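Local coordinates for ylmH (Streptococcus pneumoniae, PDB 2FPH), which probably binds nucleic acid through an RRM-like domain and serves in cell division of this Gram-positive bacterium, at residues A[12-17]-A[45-50]; A[19-24]-A[51-56]; A[39-44]-A[55-60]; A[78-83]-A[158-163]. One frame throughout, in Å; residues are numbered along the deposited sequence.

Interaction 1. Residues A[12-17]-A[45-50]; sequences PFLDKG and KILAKT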
loop_
_atom_site.group_PDB
_atom_site.type_symbol
_atom_site.label_atom_id
_atom_site.label_comp_id
_atom_site.label_asym_id
_atom_site.label_seq_id
_atom_site.Cartn_x
_atom_site.Cartn_y
_atom_site.Cartn_z
ATOM N N PRO A 12 5.028 13.639 -12.981
ATOM C CA PRO A 12 5.713 13.417 -11.685
ATOM C C PRO A 12 5.785 11.947 -11.259
ATOM O O PRO A 12 6.863 11.476 -10.852
ATOM C CB PRO A 12 4.931 14.276 -10.737
ATOM C CG PRO A 12 4.364 15.285 -11.574
ATOM C CD PRO A 12 3.965 14.671 -12.867
ATOM N N PHE A 13 4.670 11.224 -11.404
ATOM C CA PHE A 13 4.654 9.804 -11.058
ATOM C C PHE A 13 5.527 9.035 -12.016
ATOM O O PHE A 13 6.247 8.082 -11.616
ATOM C CB PHE A 13 3.251 9.227 -11.063
ATOM C CG PHE A 13 3.246 7.805 -10.609
ATOM C CD1 PHE A 13 3.512 7.522 -9.288
ATOM C CD2 PHE A 13 3.189 6.812 -11.505
ATOM C CE1 PHE A 13 3.686 6.214 -8.894
ATOM C CE2 PHE A 13 3.279 5.498 -11.099
ATOM C CZ PHE A 13 3.523 5.258 -9.761
ATOM N N LEU A 14 5.393 9.335 -13.304
ATOM C CA LEU A 14 6.205 8.587 -14.306
ATOM C C LEU A 14 7.694 8.759 -14.063
ATOM O O LEU A 14 8.476 7.785 -14.159
ATOM C CB LEU A 14 5.891 8.968 -15.705
ATOM C CG LEU A 14 4.493 8.664 -16.192
ATOM C CD1 LEU A 14 4.227 9.390 -17.538
ATOM C CD2 LEU A 14 4.350 7.210 -16.309
ATOM N N ASP A 15 8.082 9.985 -13.695
ATOM C CA ASP A 15 9.453 10.236 -13.279
ATOM C C ASP A 15 9.921 9.301 -12.161
ATOM O O ASP A 15 11.048 8.803 -12.211
ATOM C CB ASP A 15 9.607 11.664 -12.803
ATOM C CG ASP A 15 9.576 12.681 -13.930
ATOM O OD1 ASP A 15 9.684 12.346 -15.157
ATOM O OD2 ASP A 15 9.435 13.884 -13.631
ATOM N N LYS A 16 9.087 9.105 -11.132
ATOM C CA LYS A 16 9.396 8.190 -10.024
ATOM C C LYS A 16 9.448 6.759 -10.536
ATOM O O LYS A 16 10.298 5.908 -10.142
ATOM C CB LYS A 16 8.341 8.269 -8.893
ATOM C CG LYS A 16 8.252 9.575 -8.103
ATOM C CD LYS A 16 7.147 9.411 -7.017
ATOM C CE LYS A 16 7.194 10.499 -5.932
ATOM N NZ LYS A 16 8.111 10.111 -4.821
ATOM N N GLY A 17 8.518 6.441 -11.422
ATOM C CA GLY A 17 8.428 5.095 -11.999
ATOM C C GLY A 17 9.688 4.718 -12.747
ATOM O O GLY A 17 10.178 3.584 -12.637
ATOM N N LYS A 45 2.493 -0.328 -14.647
ATOM C CA LYS A 45 2.345 -1.498 -15.514
ATOM C C LYS A 45 2.710 -1.216 -16.996
ATOM O O LYS A 45 3.410 -2.004 -17.607
ATOM C CB LYS A 45 0.912 -2.033 -15.427
ATOM C CG LYS A 45 0.666 -2.822 -14.148
ATOM C CD LYS A 45 -0.790 -3.037 -13.894
ATOM C CE LYS A 45 -1.086 -4.031 -12.751
ATOM N NZ LYS A 45 0.056 -4.905 -12.407
ATOM N N ILE A 46 2.305 -0.066 -17.492
ATOM C CA ILE A 46 2.677 0.376 -18.849
ATOM C C ILE A 46 4.218 0.587 -19.013
ATOM O O ILE A 46 4.872 -0.004 -19.919
ATOM C CB ILE A 46 1.941 1.611 -19.274
ATOM C CG1 ILE A 46 0.421 1.352 -19.384
ATOM C CG2 ILE A 46 2.428 2.063 -20.616
ATOM C CD1 ILE A 46 -0.358 2.682 -19.344
ATOM N N LEU A 47 4.787 1.324 -18.060
ATOM C CA LEU A 47 6.254 1.562 -18.069
ATOM C C LEU A 47 7.002 0.229 -17.995
ATOM O O LEU A 47 7.941 0.007 -18.729
ATOM C CB LEU A 47 6.643 2.487 -16.916
ATOM C CG LEU A 47 7.220 3.896 -17.054
ATOM C CD1 LEU A 47 6.780 4.654 -18.314
ATOM C CD2 LEU A 47 7.059 4.687 -15.796
ATOM N N ALA A 48 6.628 -0.650 -17.072
ATOM C CA ALA A 48 7.269 -1.946 -16.913
ATOM C C ALA A 48 7.260 -2.756 -18.216
ATOM O O ALA A 48 8.299 -3.224 -18.666
ATOM C CB ALA A 48 6.630 -2.715 -15.806
ATOM N N LYS A 49 6.105 -2.849 -18.869
ATOM C CA LYS A 49 5.974 -3.534 -20.161
ATOM C C LYS A 49 6.929 -2.938 -21.209
ATOM O O LYS A 49 7.630 -3.660 -21.940
ATOM C CB LYS A 49 4.512 -3.448 -20.617
ATOM C CG LYS A 49 3.663 -4.698 -20.210
ATOM C CD LYS A 49 2.183 -4.536 -20.601
ATOM C CE LYS A 49 1.226 -4.839 -19.449
ATOM N NZ LYS A 49 -0.254 -4.896 -19.869
ATOM N N THR A 50 6.975 -1.618 -21.245
ATOM C CA THR A 50 7.781 -0.870 -22.193
ATOM C C THR A 50 9.265 -1.269 -22.065
ATOM O O THR A 50 9.971 -1.395 -23.071
ATOM C CB THR A 50 7.576 0.599 -21.961
ATOM O OG1 THR A 50 6.212 0.962 -22.289
ATOM C CG2 THR A 50 8.401 1.392 -22.914
#
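Leu14 and Leu47 face each other between two helices, and their side chains run obliquely across one another instead of lying alongside. The touching branch on the first is CD2, which comes to 3.7 Å from Leu47 CD2 and also lies near the second methyl, Leu47 CD1. With its CG anti to the carbonyl carbon (chi1 -64°), Leu14 leans off the flank of its helix, whereas Leu47 is directed toward the other helix. Gly17 offers no side chain there, and Leu47 CD2 can settle against the main chain, 4.0 Å from Gly17 C and 3.8 Å from Leu14 O. The backbones are accordingly close, with 7.4 Å between Gly17 CA and Leu47 CA. Since Leu47 also touches Met18 and Ile21, it sits as a knob in a hole formed by four residues of helix 11-27, the knobs-into-holes packing of paired helices; here it joins helices 11-27 and 38-50 of the N-terminal part of the chain. Phe6 and Leu43 extend the apolar surroundings of Leu14, and Phe6 also touches Ile46, which precedes Leu47 in helix 38-50.

Interaction 2. Residues A[19-24]-A[51-56]; sequences EWIKKV and YGLACS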
loop_
_atom_site.group_PDB
_atom_site.type_symbol
_atom_site.label_atom_id
_atom_site.label_comp_id
_atom_site.label_asym_id
_atom_site.label_seq_id
_atom_site.Cartn_x
_atom_site.Cartn_y
_atom_site.Cartn_z
ATOM N N GLU A 19 12.665 5.904 -12.149
ATOM C CA GLU A 19 13.691 5.689 -11.091
ATOM C C GLU A 19 13.619 4.289 -10.555
ATOM O O GLU A 19 14.653 3.605 -10.374
ATOM C CB GLU A 19 13.641 6.778 -9.954
ATOM C CG GLU A 19 13.819 8.190 -10.542
ATOM C CD GLU A 19 13.475 9.368 -9.629
ATOM O OE1 GLU A 19 12.534 9.294 -8.792
ATOM O OE2 GLU A 19 14.157 10.408 -9.776
ATOM N N TRP A 20 12.399 3.804 -10.329
ATOM C CA TRP A 20 12.220 2.440 -9.824
ATOM C C TRP A 20 12.674 1.409 -10.853
ATOM O O TRP A 20 13.316 0.422 -10.499
ATOM C CB TRP A 20 10.777 2.190 -9.430
ATOM C CG TRP A 20 10.333 3.063 -8.265
ATOM C CD1 TRP A 20 11.116 3.712 -7.346
ATOM C CD2 TRP A 20 8.997 3.439 -7.975
ATOM N NE1 TRP A 20 10.344 4.438 -6.459
ATOM C CE2 TRP A 20 9.027 4.283 -6.825
ATOM C CE3 TRP A 20 7.762 3.135 -8.555
ATOM C CZ2 TRP A 20 7.865 4.819 -6.268
ATOM C CZ3 TRP A 20 6.578 3.671 -7.947
ATOM C CH2 TRP A 20 6.662 4.497 -6.870
ATOM N N ILE A 21 12.304 1.621 -12.093
ATOM C CA ILE A 21 12.768 0.735 -13.175
ATOM C C ILE A 21 14.285 0.698 -13.258
ATOM O O ILE A 21 14.842 -0.382 -13.282
ATOM C CB ILE A 21 12.134 1.167 -14.481
ATOM C CG1 ILE A 21 10.655 0.745 -14.469
ATOM C CG2 ILE A 21 12.824 0.608 -15.691
ATOM C CD1 ILE A 21 9.929 1.303 -15.534
ATOM N N LYS A 22 14.940 1.869 -13.172
ATOM C CA LYS A 22 16.413 1.931 -13.149
ATOM C C LYS A 22 17.021 1.172 -11.969
ATOM O O LYS A 22 18.035 0.556 -12.140
ATOM C CB LYS A 22 16.902 3.377 -13.150
ATOM C CG LYS A 22 18.418 3.636 -12.749
ATOM C CD LYS A 22 19.326 3.909 -13.925
ATOM C CE LYS A 22 20.821 4.157 -13.478
ATOM N NZ LYS A 22 21.471 5.392 -14.114
ATOM N N LYS A 23 16.407 1.213 -10.788
ATOM C CA LYS A 23 16.871 0.442 -9.647
ATOM C C LYS A 23 16.930 -1.049 -9.977
ATOM O O LYS A 23 17.863 -1.765 -9.557
ATOM C CB LYS A 23 15.918 0.609 -8.449
ATOM C CG LYS A 23 15.930 1.912 -7.688
ATOM C CD LYS A 23 17.020 2.900 -7.992
ATOM C CE LYS A 23 17.825 3.242 -6.692
ATOM N NZ LYS A 23 18.621 4.529 -6.772
ATOM N N VAL A 24 15.877 -1.541 -10.640
ATOM C CA VAL A 24 15.839 -2.937 -11.015
ATOM C C VAL A 24 16.884 -3.242 -12.067
ATOM O O VAL A 24 17.521 -4.298 -12.022
ATOM C CB VAL A 24 14.477 -3.385 -11.489
ATOM C CG1 VAL A 24 14.550 -4.840 -11.919
ATOM C CG2 VAL A 24 13.472 -3.211 -10.330
ATOM N N TYR A 51 9.706 -1.478 -20.827
ATOM C CA TYR A 51 11.125 -1.731 -20.524
ATOM C C TYR A 51 11.729 -3.184 -20.422
ATOM O O TYR A 51 12.755 -3.365 -19.836
ATOM C CB TYR A 51 11.567 -0.785 -19.357
ATOM C CG TYR A 51 11.537 0.649 -19.855
ATOM C CD1 TYR A 51 12.518 1.091 -20.722
ATOM C CD2 TYR A 51 10.439 1.507 -19.626
ATOM C CE1 TYR A 51 12.475 2.351 -21.281
ATOM C CE2 TYR A 51 10.403 2.836 -20.180
ATOM C CZ TYR A 51 11.452 3.222 -21.014
ATOM O OH TYR A 51 11.518 4.447 -21.629
ATOM N N GLY A 52 11.164 -4.274 -20.930
ATOM C CA GLY A 52 10.040 -4.988 -20.448
ATOM C C GLY A 52 10.567 -5.776 -19.223
ATOM O O GLY A 52 11.306 -6.818 -19.275
ATOM N N LEU A 53 10.198 -5.217 -18.086
ATOM C CA LEU A 53 10.429 -5.783 -16.771
ATOM C C LEU A 53 9.120 -6.421 -16.365
ATOM O O LEU A 53 8.054 -5.841 -16.623
ATOM C CB LEU A 53 10.758 -4.663 -15.754
ATOM C CG LEU A 53 12.183 -4.126 -15.575
ATOM C CD1 LEU A 53 12.131 -3.099 -14.402
ATOM C CD2 LEU A 53 13.111 -5.216 -15.220
ATOM N N ALA A 54 9.184 -7.569 -15.706
ATOM C CA ALA A 54 7.971 -8.156 -15.103
ATOM C C ALA A 54 7.478 -7.322 -13.930
ATOM O O ALA A 54 8.246 -6.651 -13.256
ATOM C CB ALA A 54 8.195 -9.558 -14.709
ATOM N N CYS A 55 6.160 -7.320 -13.741
ATOM C CA CYS A 55 5.487 -6.447 -12.811
ATOM C C CYS A 55 4.359 -7.294 -12.185
ATOM O O CYS A 55 3.666 -7.960 -12.937
ATOM C CB CYS A 55 4.895 -5.243 -13.605
ATOM S SG CYS A 55 4.108 -3.911 -12.752
ATOM N N SER A 56 4.261 -7.362 -10.853
ATOM C CA SER A 56 3.069 -7.920 -10.177
ATOM C C SER A 56 2.566 -6.910 -9.150
ATOM O O SER A 56 3.348 -6.263 -8.509
ATOM C CB SER A 56 3.357 -9.280 -9.513
ATOM O OG SER A 56 4.416 -9.185 -8.620
#
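Leu53 is the bump of this contact, and the hollow it fills lies between Ile21 and Val24, one helical turn apart on the same flank of helix 11-27. Its two methyls divide the work. Leu53 CD1 goes deeper, between the two residues, 4.0 Å from Ile21 CG2 and 3.8 Å from Val24 CB, while CD2 lies along the outer side of Val24 and comes to 3.6 Å from Val24 CG1. Leu53 and Val24 run antiparallel, flank to flank, but Leu53 and Ile21 meet at a slant. The geometry is that of a helix laid against the connection between a second helix and a strand: helix 38-50 ends, Tyr51 is the first residue to leave the helical conformation, and the chain then enters strand 54-57, an outermost strand of a small antiparallel sheet. Tyr51 raises the other wall around Ile21. Its CB stands 4.1 Å from Ile21 CG2, and the two side chains cross at about a right angle, Tyr51 CD2 lying 4.1 Å from Ile21 CD1. Ile21 CG2, anti to the backbone N, lies between Leu53 and Tyr51, and CD1 on the other branch (chi1 -74°) adds a contact with the tyrosine ring. On another flank of the helix, Trp20 stacks on Phe31 and touches Leu71 of the sheet.

Interaction 3. Residues A[39-44]-A[55-60]; sequences HQEKLL and CSSSGE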
loop_
_atom_site.group_PDB
_atom_site.type_symbol
_atom_site.label_atom_id
_atom_site.label_comp_id
_atom_site.label_asym_id
_atom_site.label_seq_id
_atom_site.Cartn_x
_atom_site.Cartn_y
_atom_site.Cartn_z
ATOM N N HIS A 39 -4.701 4.398 -10.578
ATOM C CA HIS A 39 -4.200 5.049 -11.763
ATOM C C HIS A 39 -2.696 4.937 -11.898
ATOM O O HIS A 39 -2.227 4.617 -12.952
ATOM C CB HIS A 39 -4.533 6.505 -11.787
ATOM C CG HIS A 39 -4.046 7.169 -13.033
ATOM N ND1 HIS A 39 -4.655 6.978 -14.251
ATOM C CD2 HIS A 39 -3.056 8.077 -13.236
ATOM C CE1 HIS A 39 -4.031 7.699 -15.171
ATOM N NE2 HIS A 39 -3.060 8.377 -14.582
ATOM N N GLN A 40 -2.015 5.094 -10.771
ATOM C CA GLN A 40 -0.564 4.929 -10.676
ATOM C C GLN A 40 -0.143 3.517 -10.939
ATOM O O GLN A 40 0.881 3.291 -11.639
ATOM C CB GLN A 40 -0.073 5.399 -9.333
ATOM C CG GLN A 40 -0.221 6.909 -9.168
ATOM C CD GLN A 40 -0.034 7.423 -7.777
ATOM O OE1 GLN A 40 -0.168 6.684 -6.799
ATOM N NE2 GLN A 40 0.181 8.760 -7.670
ATOM N N GLU A 41 -0.886 2.540 -10.423
ATOM C CA GLU A 41 -0.648 1.139 -10.797
ATOM C C GLU A 41 -0.718 0.901 -12.291
ATOM O O GLU A 41 0.110 0.159 -12.839
ATOM C CB GLU A 41 -1.665 0.244 -10.042
ATOM C CG GLU A 41 -1.717 -1.261 -10.314
ATOM C CD GLU A 41 -2.971 -1.940 -9.725
ATOM O OE1 GLU A 41 -4.001 -1.251 -9.478
ATOM O OE2 GLU A 41 -2.943 -3.196 -9.530
ATOM N N LYS A 42 -1.708 1.499 -12.969
ATOM C CA LYS A 42 -1.842 1.317 -14.396
ATOM C C LYS A 42 -0.664 1.945 -15.144
ATOM O O LYS A 42 -0.118 1.307 -16.020
ATOM C CB LYS A 42 -3.169 1.905 -14.895
ATOM C CG LYS A 42 -4.356 1.087 -14.558
ATOM C CD LYS A 42 -5.627 1.525 -15.347
ATOM C CE LYS A 42 -6.270 2.781 -14.836
ATOM N NZ LYS A 42 -7.202 2.537 -13.665
ATOM N N LEU A 43 -0.195 3.110 -14.689
ATOM C CA LEU A 43 0.960 3.793 -15.303
ATOM C C LEU A 43 2.193 2.970 -15.166
ATOM O O LEU A 43 2.912 2.807 -16.133
ATOM C CB LEU A 43 1.198 5.100 -14.614
ATOM C CG LEU A 43 0.761 6.443 -15.192
ATOM C CD1 LEU A 43 -0.330 6.425 -16.330
ATOM C CD2 LEU A 43 0.661 7.511 -14.164
ATOM N N LEU A 44 2.412 2.395 -13.975
ATOM C CA LEU A 44 3.660 1.662 -13.747
ATOM C C LEU A 44 3.629 0.358 -14.582
ATOM O O LEU A 44 4.628 -0.053 -15.136
ATOM C CB LEU A 44 3.824 1.417 -12.263
ATOM C CG LEU A 44 5.190 1.385 -11.595
ATOM C CD1 LEU A 44 5.183 0.476 -10.347
ATOM C CD2 LEU A 44 6.470 1.401 -12.416
ATOM N N CYS A 55 6.160 -7.320 -13.741
ATOM C CA CYS A 55 5.487 -6.447 -12.811
ATOM C C CYS A 55 4.359 -7.294 -12.185
ATOM O O CYS A 55 3.666 -7.960 -12.937
ATOM C CB CYS A 55 4.895 -5.243 -13.605
ATOM S SG CYS A 55 4.108 -3.911 -12.752
ATOM N N SER A 56 4.261 -7.362 -10.853
ATOM C CA SER A 56 3.069 -7.920 -10.177
ATOM C C SER A 56 2.566 -6.910 -9.150
ATOM O O SER A 56 3.348 -6.263 -8.509
ATOM C CB SER A 56 3.357 -9.280 -9.513
ATOM O OG SER A 56 4.416 -9.185 -8.620
ATOM N N SER A 57 1.246 -6.753 -9.070
ATOM C CA SER A 57 0.588 -5.852 -8.166
ATOM C C SER A 57 -0.015 -6.631 -7.029
ATOM O O SER A 57 -0.591 -7.721 -7.276
ATOM C CB SER A 57 -0.532 -5.121 -8.877
ATOM O OG SER A 57 -1.363 -4.452 -7.952
ATOM N N SER A 58 0.025 -6.097 -5.796
ATOM C CA SER A 58 -0.604 -6.775 -4.663
ATOM C C SER A 58 -2.136 -6.935 -4.928
ATOM O O SER A 58 -2.778 -7.812 -4.351
ATOM C CB SER A 58 -0.354 -6.079 -3.335
ATOM O OG SER A 58 -0.814 -4.747 -3.347
ATOM N N GLY A 59 -2.688 -6.080 -5.790
ATOM C CA GLY A 59 -4.089 -6.157 -6.157
ATOM C C GLY A 59 -4.466 -7.365 -6.956
ATOM O O GLY A 59 -5.673 -7.692 -7.075
ATOM N N GLU A 60 -3.470 -8.077 -7.474
ATOM C CA GLU A 60 -3.683 -9.326 -8.188
ATOM C C GLU A 60 -3.644 -10.523 -7.229
ATOM O O GLU A 60 -3.725 -11.650 -7.704
ATOM C CB GLU A 60 -2.598 -9.497 -9.270
ATOM C CG GLU A 60 -2.548 -8.444 -10.383
ATOM C CD GLU A 60 -1.357 -8.620 -11.337
ATOM O OE1 GLU A 60 -0.237 -8.082 -11.103
ATOM O OE2 GLU A 60 -1.523 -9.320 -12.362
#
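Helix 38-50 passes the end of strand 54-57 with Glu41 CA 7.6 Å from Ser57 CA, just where the extended chain bends into a 3-10 turn over residues 58-60. That bend is an ST turn built on Ser57, and the helix is tied to it through the same hydroxyl. Glu41 bridges the gap with a fully extended side chain, its CG opposite the backbone N (chi1 176°), which carries the carboxylate straight out from the helix. Ser57 OG donates to Glu41 OE2 over a short 2.6 Å, reaching the oxygen from above the carboxylate plane, 45° out of it. The serine oxygen is gripped a second time, as acceptor, by Gly59 N at 3.0 Å; these two bonds would fix the rotation of the hydroxyl. Glu60 completes the turn from the far end by folding its side chain back onto Ser57. The carboxylates of the two glutamates do not meet, Glu41 OE2 and Glu60 OE1 being 5.8 Å apart, and Lys45 makes a weak, long ion pair with Glu60 that may ease the concentration of negative charge. Val67 packs on both Glu41 and Ser57. Ser57 N donates to the anti lone pair of Glu60 OE1 at 2.8 Å, almost straight at 168°.

Interaction 4. Residues A[78-83]-A[158-163]; sequences PEFSDF and RPFTEK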
loop_
_atom_site.group_PDB
_atom_site.type_symbol
_atom_site.label_atom_id
_atom_site.label_comp_id
_atom_site.label_asym_id
_atom_site.label_seq_id
_atom_site.Cartn_x
_atom_site.Cartn_y
_atom_site.Cartn_z
ATOM N N PRO A 78 7.541 -14.372 -7.544
ATOM C CA PRO A 78 6.845 -13.568 -6.501
ATOM C C PRO A 78 5.786 -14.348 -5.703
ATOM O O PRO A 78 5.038 -15.122 -6.303
ATOM C CB PRO A 78 6.182 -12.435 -7.269
ATOM C CG PRO A 78 6.745 -12.623 -8.770
ATOM C CD PRO A 78 7.026 -14.033 -8.871
ATOM N N GLU A 79 5.760 -14.149 -4.386
ATOM C CA GLU A 79 4.739 -14.679 -3.509
ATOM C C GLU A 79 4.134 -13.488 -2.767
ATOM O O GLU A 79 4.756 -12.412 -2.725
ATOM C CB GLU A 79 5.311 -15.687 -2.488
ATOM C CG GLU A 79 5.520 -17.099 -3.023
ATOM C CD GLU A 79 5.628 -18.114 -1.903
ATOM O OE1 GLU A 79 6.315 -17.807 -0.906
ATOM O OE2 GLU A 79 5.005 -19.211 -2.004
ATOM N N PHE A 80 2.938 -13.652 -2.190
ATOM C CA PHE A 80 2.282 -12.509 -1.562
ATOM C C PHE A 80 3.151 -11.880 -0.460
ATOM O O PHE A 80 3.173 -10.658 -0.253
ATOM C CB PHE A 80 0.950 -12.909 -0.965
ATOM C CG PHE A 80 0.224 -11.771 -0.379
ATOM C CD1 PHE A 80 -0.189 -10.710 -1.184
ATOM C CD2 PHE A 80 0.036 -11.691 0.977
ATOM C CE1 PHE A 80 -0.854 -9.653 -0.630
ATOM C CE2 PHE A 80 -0.637 -10.625 1.517
ATOM C CZ PHE A 80 -1.074 -9.605 0.712
ATOM N N SER A 81 3.923 -12.711 0.261
ATOM C CA SER A 81 4.791 -12.181 1.280
ATOM C C SER A 81 5.830 -11.142 0.762
ATOM O O SER A 81 6.260 -10.286 1.532
ATOM C CB SER A 81 5.469 -13.313 2.080
ATOM O OG SER A 81 6.327 -14.048 1.275
ATOM N N ASP A 82 6.219 -11.231 -0.521
ATOM C CA ASP A 82 7.178 -10.321 -1.135
ATOM C C ASP A 82 6.621 -8.870 -1.211
ATOM O O ASP A 82 7.371 -7.941 -1.389
ATOM C CB ASP A 82 7.535 -10.806 -2.522
ATOM C CG ASP A 82 8.319 -12.089 -2.503
ATOM O OD1 ASP A 82 9.220 -12.202 -1.649
ATOM O OD2 ASP A 82 8.127 -12.986 -3.354
ATOM N N PHE A 83 5.294 -8.687 -1.070
ATOM C CA PHE A 83 4.748 -7.324 -0.990
ATOM C C PHE A 83 4.826 -6.633 0.396
ATOM O O PHE A 83 4.579 -5.393 0.553
ATOM C CB PHE A 83 3.274 -7.288 -1.449
ATOM C CG PHE A 83 3.063 -7.697 -2.868
ATOM C CD1 PHE A 83 3.298 -6.812 -3.903
ATOM C CD2 PHE A 83 2.632 -8.986 -3.190
ATOM C CE1 PHE A 83 3.117 -7.169 -5.192
ATOM C CE2 PHE A 83 2.448 -9.353 -4.532
ATOM C CZ PHE A 83 2.673 -8.413 -5.537
ATOM N N ARG A 158 -4.320 -9.882 11.359
ATOM C CA ARG A 158 -5.333 -10.807 10.837
ATOM C C ARG A 158 -4.910 -11.363 9.462
ATOM O O ARG A 158 -4.363 -10.615 8.655
ATOM C CB ARG A 158 -6.647 -10.083 10.580
ATOM C CG ARG A 158 -7.323 -9.504 11.780
ATOM C CD ARG A 158 -7.992 -10.543 12.620
ATOM N NE ARG A 158 -7.547 -10.422 13.992
ATOM C CZ ARG A 158 -8.277 -9.970 14.992
ATOM N NH1 ARG A 158 -9.545 -9.601 14.837
ATOM N NH2 ARG A 158 -7.720 -9.904 16.178
ATOM N N PRO A 159 -5.188 -12.634 9.143
ATOM C CA PRO A 159 -5.059 -13.108 7.744
ATOM C C PRO A 159 -5.884 -12.357 6.718
ATOM O O PRO A 159 -6.992 -11.928 7.040
ATOM C CB PRO A 159 -5.573 -14.560 7.799
ATOM C CG PRO A 159 -5.580 -14.946 9.227
ATOM C CD PRO A 159 -5.547 -13.713 10.079
ATOM N N PHE A 160 -5.386 -12.232 5.487
ATOM C CA PHE A 160 -6.167 -11.581 4.450
ATOM C C PHE A 160 -7.417 -12.365 4.092
ATOM O O PHE A 160 -8.318 -11.794 3.517
ATOM C CB PHE A 160 -5.326 -11.249 3.217
ATOM C CG PHE A 160 -4.478 -10.030 3.401
ATOM C CD1 PHE A 160 -3.231 -10.159 3.968
ATOM C CD2 PHE A 160 -4.936 -8.762 3.040
ATOM C CE1 PHE A 160 -2.424 -9.066 4.159
ATOM C CE2 PHE A 160 -4.117 -7.639 3.256
ATOM C CZ PHE A 160 -2.866 -7.824 3.806
ATOM N N THR A 161 -7.448 -13.659 4.446
ATOM C CA THR A 161 -8.687 -14.464 4.491
ATOM C C THR A 161 -9.801 -13.739 5.216
ATOM O O THR A 161 -10.961 -13.814 4.814
ATOM C CB THR A 161 -8.515 -15.767 5.327
ATOM O OG1 THR A 161 -7.246 -16.377 5.116
ATOM C CG2 THR A 161 -9.551 -16.826 4.904
ATOM N N GLU A 162 -9.414 -13.106 6.332
ATOM C CA GLU A 162 -10.325 -12.485 7.314
ATOM C C GLU A 162 -10.623 -11.036 6.983
ATOM O O GLU A 162 -11.040 -10.271 7.834
ATOM C CB GLU A 162 -9.681 -12.541 8.696
ATOM C CG GLU A 162 -10.275 -13.558 9.638
ATOM C CD GLU A 162 -9.881 -13.292 11.069
ATOM O OE1 GLU A 162 -10.099 -12.152 11.546
ATOM O OE2 GLU A 162 -9.334 -14.209 11.711
ATOM N N LYS A 163 -10.475 -10.692 5.714
ATOM C CA LYS A 163 -10.322 -9.319 5.275
ATOM C C LYS A 163 -11.692 -8.732 4.951
ATOM O O LYS A 163 -12.489 -9.344 4.243
ATOM C CB LYS A 163 -9.422 -9.341 4.044
ATOM C CG LYS A 163 -8.597 -8.151 3.825
ATOM C CD LYS A 163 -9.361 -7.084 3.106
ATOM C CE LYS A 163 -9.069 -7.064 1.611
ATOM N NZ LYS A 163 -10.252 -7.496 0.790
#
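Phe80 and Phe160 form a T-shaped pair in which two loops meet, one leading from strand 69-72 into strand 85-91 and one following strand 151-157 of what is probably an RRM-like domain. Strands 85-91 and 151-157 are neighbours in its five-stranded antiparallel sheet. At the start of the second loop, Arg158 is tied to strand 85-91 by a backbone hydrogen bond with Leu87, and its guanidinium group makes a salt bridge with Glu156. Pro159 then turns the chain into a short 3-10 segment, where its carbonyl O receives Glu162 N at 2.8 Å. Phe160, which comes next, presents a ring face to the other loop. The edge of Phe80 abuts that face, Phe80 CE2 lying 3.6 Å from Phe160 CE1 and Phe80 CZ standing over the plane toward the rim. The ring centres are 5.0 Å apart and the planes are turned 80° from each other. Phe80 reaches this position because its CG is anti to the backbone N (chi1 -177°), swinging the ring out from its loop. Phe160 also touches Ile85, Leu87 and Met132 of the sheet, while Phe80 also touches Phe61. Beyond the turn, the carbonyl O of Glu162 accepts a hydrogen bond from Gln130. The loop that carries Phe80 has its own clasp, in which Glu79 N donates to Asp82 OD2 at 2.8 Å, on the anti side and 30° out of the carboxylate plane.

Overall arrangement
Interactions 1 to 3 gather helices 11-27 and 38-50 and strand 54-57 into one N-terminal unit. Interaction 1, the buried one, and interaction 2, partly buried, share helix 11-27 and are purely apolar; Ile21 meets Leu47 where they adjoin, and Ala48 O probably accepts a hydrogen bond from Leu53 N. Interaction 3 uses helix 38-50 and the end of the strand, and its chemistry turns polar, a carboxylate gripping a hydroxyl. Interaction 4 stands apart as a surface contact between aromatic rings, its centre about 25 Å from that of interaction 1, yet Phe83 touches Ser56 and Ser58, connecting its first loop to interaction 3.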